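Aldo-keto reductase 1 (Coptotermes gestroi, PDB 5KET) binds NADP and is probably an oxidoreductase of the aldo-keto reductase family, built on a TIM barrel. Local coordinates at residues Phe174-Val183 with Leu206-Ile215. Sequence-based numbering, arbitrary orientation.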
loop_
_atom_site.group_PDB
_atom_site.type_symbol
_atom_site.label_atom_id
_atom_site.label_comp_id
_atom_site.label_asym_id
_atom_site.label_seq_id
_atom_site.Cartn_x
_atom_site.Cartn_y
_atom_site.Cartn_z
ATOM N N PHE A 174 -1.427 6.376 7.915
ATOM C CA PHE A 174 -1.403 7.586 8.726
ATOM C C PHE A 174 -2.797 8.204 8.752
ATOM O O PHE A 174 -3.583 8.015 7.822
ATOM C CB PHE A 174 -0.406 8.598 8.153
ATOM C CG PHE A 174 1.026 8.332 8.531
ATOM C CD1 PHE A 174 1.689 7.204 8.070
ATOM C CD2 PHE A 174 1.719 9.231 9.331
ATOM C CE1 PHE A 174 3.014 6.961 8.414
ATOM C CE2 PHE A 174 3.043 9.000 9.682
ATOM C CZ PHE A 174 3.694 7.859 9.223
ATOM N N ASN A 175 -3.105 8.946 9.809
ATOM C CA ASN A 175 -4.409 9.582 9.918
ATOM C C ASN A 175 -4.308 11.056 9.485
ATOM O O ASN A 175 -3.272 11.509 8.982
ATOM C CB ASN A 175 -4.938 9.406 11.342
ATOM C CG ASN A 175 -4.057 10.063 12.351
ATOM O OD1 ASN A 175 -3.158 10.815 11.990
ATOM N ND2 ASN A 175 -4.273 9.760 13.625
ATOM N N SER A 176 -5.391 11.819 9.685
ATOM C CA SER A 176 -5.407 13.225 9.283
ATOM C C SER A 176 -4.387 14.033 10.071
ATOM O O SER A 176 -3.509 14.689 9.497
ATOM C CB SER A 176 -6.789 13.826 9.509
ATOM O OG SER A 176 -7.784 13.113 8.817
ATOM N N ARG A 177 -4.517 14.015 11.400
ATOM C CA ARG A 177 -3.665 14.836 12.244
ATOM C C ARG A 177 -2.179 14.604 11.945
ATOM O O ARG A 177 -1.417 15.564 11.843
ATOM C CB ARG A 177 -3.983 14.569 13.719
ATOM N N GLN A 178 -1.764 13.339 11.767
ATOM C CA GLN A 178 -0.345 13.054 11.493
ATOM C C GLN A 178 0.073 13.462 10.091
ATOM O O GLN A 178 1.224 13.896 9.890
ATOM C CB GLN A 178 -0.012 11.563 11.711
ATOM C CG GLN A 178 -0.488 10.923 13.028
ATOM C CD GLN A 178 -0.516 9.391 12.957
ATOM O OE1 GLN A 178 -0.655 8.830 11.880
ATOM N NE2 GLN A 178 -0.497 8.724 14.102
ATOM N N ILE A 179 -0.801 13.293 9.093
ATOM C CA ILE A 179 -0.494 13.838 7.780
ATOM C C ILE A 179 -0.359 15.349 7.874
ATOM O O ILE A 179 0.632 15.936 7.423
ATOM C CB ILE A 179 -1.553 13.440 6.741
ATOM C CG1 ILE A 179 -1.508 11.948 6.458
ATOM C CG2 ILE A 179 -1.328 14.219 5.431
ATOM C CD1 ILE A 179 -2.598 11.485 5.547
ATOM N N ALA A 180 -1.345 15.998 8.497
ATOM C CA ALA A 180 -1.316 17.450 8.632
ATOM C C ALA A 180 -0.050 17.917 9.339
ATOM O O ALA A 180 0.577 18.895 8.913
ATOM C CB ALA A 180 -2.558 17.928 9.381
ATOM N N ARG A 181 0.350 17.228 10.415
ATOM C CA ARG A 181 1.572 17.598 11.123
ATOM C C ARG A 181 2.795 17.496 10.211
ATOM O O ARG A 181 3.676 18.363 10.235
ATOM C CB ARG A 181 1.755 16.722 12.357
ATOM C CG ARG A 181 0.720 16.973 13.435
ATOM C CD ARG A 181 0.885 15.996 14.616
ATOM N NE ARG A 181 2.289 15.900 15.027
ATOM C CZ ARG A 181 2.931 14.763 15.253
ATOM N NH1 ARG A 181 2.302 13.594 15.115
ATOM N NH2 ARG A 181 4.203 14.795 15.627
ATOM N N ILE A 182 2.856 16.448 9.395
ATOM C CA ILE A 182 4.028 16.244 8.550
ATOM C C ILE A 182 4.067 17.280 7.433
ATOM O O ILE A 182 5.110 17.889 7.167
ATOM C CB ILE A 182 4.044 14.800 8.012
ATOM C CG1 ILE A 182 4.397 13.833 9.149
ATOM C CG2 ILE A 182 5.007 14.658 6.849
ATOM C CD1 ILE A 182 4.588 12.408 8.715
ATOM N N VAL A 183 2.922 17.520 6.789
ATOM C CA VAL A 183 2.879 18.447 5.658
ATOM C C VAL A 183 3.213 19.866 6.105
ATOM O O VAL A 183 3.921 20.596 5.399
ATOM C CB VAL A 183 1.505 18.379 4.958
ATOM C CG1 VAL A 183 1.465 19.334 3.774
ATOM C CG2 VAL A 183 1.198 16.956 4.507
ATOM N N LEU A 206 -10.867 10.844 4.303
ATOM C CA LEU A 206 -9.420 10.946 4.232
ATOM C C LEU A 206 -8.949 11.247 2.815
ATOM O O LEU A 206 -7.959 11.965 2.639
ATOM C CB LEU A 206 -8.786 9.664 4.763
ATOM C CG LEU A 206 -7.261 9.652 4.883
ATOM C CD1 LEU A 206 -6.726 10.972 5.456
ATOM C CD2 LEU A 206 -6.816 8.472 5.739
ATOM N N VAL A 207 -9.642 10.732 1.794
ATOM C CA VAL A 207 -9.262 11.052 0.418
ATOM C C VAL A 207 -9.433 12.542 0.165
ATOM O O VAL A 207 -8.521 13.221 -0.324
ATOM C CB VAL A 207 -10.077 10.222 -0.588
ATOM C CG1 VAL A 207 -9.900 10.790 -1.991
ATOM C CG2 VAL A 207 -9.651 8.768 -0.551
ATOM N N ALA A 208 -10.609 13.076 0.499
ATOM C CA ALA A 208 -10.851 14.499 0.310
ATOM C C ALA A 208 -9.883 15.343 1.128
ATOM O O ALA A 208 -9.500 16.437 0.700
ATOM C CB ALA A 208 -12.297 14.834 0.668
ATOM N N PHE A 209 -9.478 14.856 2.303
ATOM C CA PHE A 209 -8.475 15.568 3.090
ATOM C C PHE A 209 -7.140 15.622 2.351
ATOM O O PHE A 209 -6.512 16.684 2.266
ATOM C CB PHE A 209 -8.341 14.894 4.458
ATOM C CG PHE A 209 -7.393 15.583 5.409
ATOM C CD1 PHE A 209 -6.039 15.263 5.417
ATOM C CD2 PHE A 209 -7.857 16.512 6.329
ATOM C CE1 PHE A 209 -5.169 15.870 6.305
ATOM C CE2 PHE A 209 -6.990 17.122 7.216
ATOM C CZ PHE A 209 -5.644 16.800 7.201
ATOM N N CYS A 210 -6.713 14.496 1.773
ATOM C CA CYS A 210 -5.435 14.453 1.071
ATOM C C CYS A 210 -5.500 15.193 -0.252
ATOM O O CYS A 210 -4.517 15.821 -0.674
ATOM C CB CYS A 210 -5.020 13.008 0.826
ATOM S SG CYS A 210 -4.620 12.129 2.304
ATOM N N ARG A 211 -6.627 15.094 -0.944
ATOM C CA ARG A 211 -6.722 15.769 -2.225
ATOM C C ARG A 211 -6.674 17.280 -2.052
ATOM O O ARG A 211 -6.182 17.993 -2.935
ATOM C CB ARG A 211 -7.988 15.321 -2.926
ATOM C CG ARG A 211 -8.324 16.186 -4.051
ATOM C CD ARG A 211 -9.743 15.878 -4.518
ATOM N NE ARG A 211 -10.151 16.863 -5.532
ATOM C CZ ARG A 211 -11.252 17.593 -5.480
ATOM N NH1 ARG A 211 -12.086 17.499 -4.446
ATOM N NH2 ARG A 211 -11.530 18.439 -6.432
ATOM N N ALA A 212 -7.140 17.771 -0.904
ATOM C CA ALA A 212 -7.005 19.181 -0.574
ATOM C C ALA A 212 -5.548 19.591 -0.449
ATOM O O ALA A 212 -5.201 20.750 -0.696
ATOM C CB ALA A 212 -7.748 19.474 0.723
ATOM N N LEU A 213 -4.682 18.666 -0.056
ATOM C CA LEU A 213 -3.262 18.947 0.055
ATOM C C LEU A 213 -2.470 18.327 -1.091
ATOM O O LEU A 213 -1.260 18.121 -0.957
ATOM C CB LEU A 213 -2.746 18.467 1.416
ATOM C CG LEU A 213 -3.436 19.117 2.636
ATOM C CD1 LEU A 213 -3.228 18.295 3.897
ATOM C CD2 LEU A 213 -3.013 20.587 2.793
ATOM N N ASP A 214 -3.137 18.049 -2.218
ATOM C CA ASP A 214 -2.503 17.504 -3.431
ATOM C C ASP A 214 -1.704 16.238 -3.108
ATOM O O ASP A 214 -0.606 16.005 -3.625
ATOM C CB ASP A 214 -1.632 18.553 -4.127
ATOM N N ILE A 215 -2.273 15.417 -2.230
ATOM C CA ILE A 215 -1.698 14.145 -1.825
ATOM C C ILE A 215 -2.548 13.045 -2.421
ATOM O O ILE A 215 -3.768 12.998 -2.186
ATOM C CB ILE A 215 -1.632 14.018 -0.297
ATOM C CG1 ILE A 215 -0.804 15.163 0.308
ATOM C CG2 ILE A 215 -1.114 12.630 0.118
ATOM C CD1 ILE A 215 -0.939 15.284 1.838
#
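Ser176 CB lies over one face of the Phe209 ring, 4.0 Å from its centroid and 13° off the ring normal, a CH-pi contact. At the edge, Ala180 CB sits in the ring plane, 3.9 Å from Phe209 CZ, and Ile179 CG2 approaches CE1 near that plane. A chi1 of -176°, which puts CG trans to the backbone N, carries the ring out to Ser176 and Ala180. Replacing Phe209 by an alanine would remove the ring and is likely to leave a gap beside Ser176, Ile179 and Ala180. Deeper in, Ile179 CD1 packs on Cys210 SG at 3.9 Å and on Leu206 CD1, while its CG2 branch meets Ile215 CD1 at 3.8 Å. Val183 CG2 comes tip to tip with that same methyl. A Schellman motif (Ile215 N to Cys210 O, Asp214 N to Arg211 O), with Asp214 as C-prime residue at positive phi, precedes Ile215. The axes of helices 176-183 and 206-212 run 8° from parallel and 11.1 Å apart, consistent with neighbouring outer helices of a TIM barrel; Leu193 of intervening strand 192-196 touches Ile179, Leu206, Cys210 and Ile215. Ser176 OG hydrogen-bonds outside both helices, to C-terminal Tyr340 OXT. Methyl, sulfur and ring contacts dominate between the segments, implying cohesion by burial and dispersion.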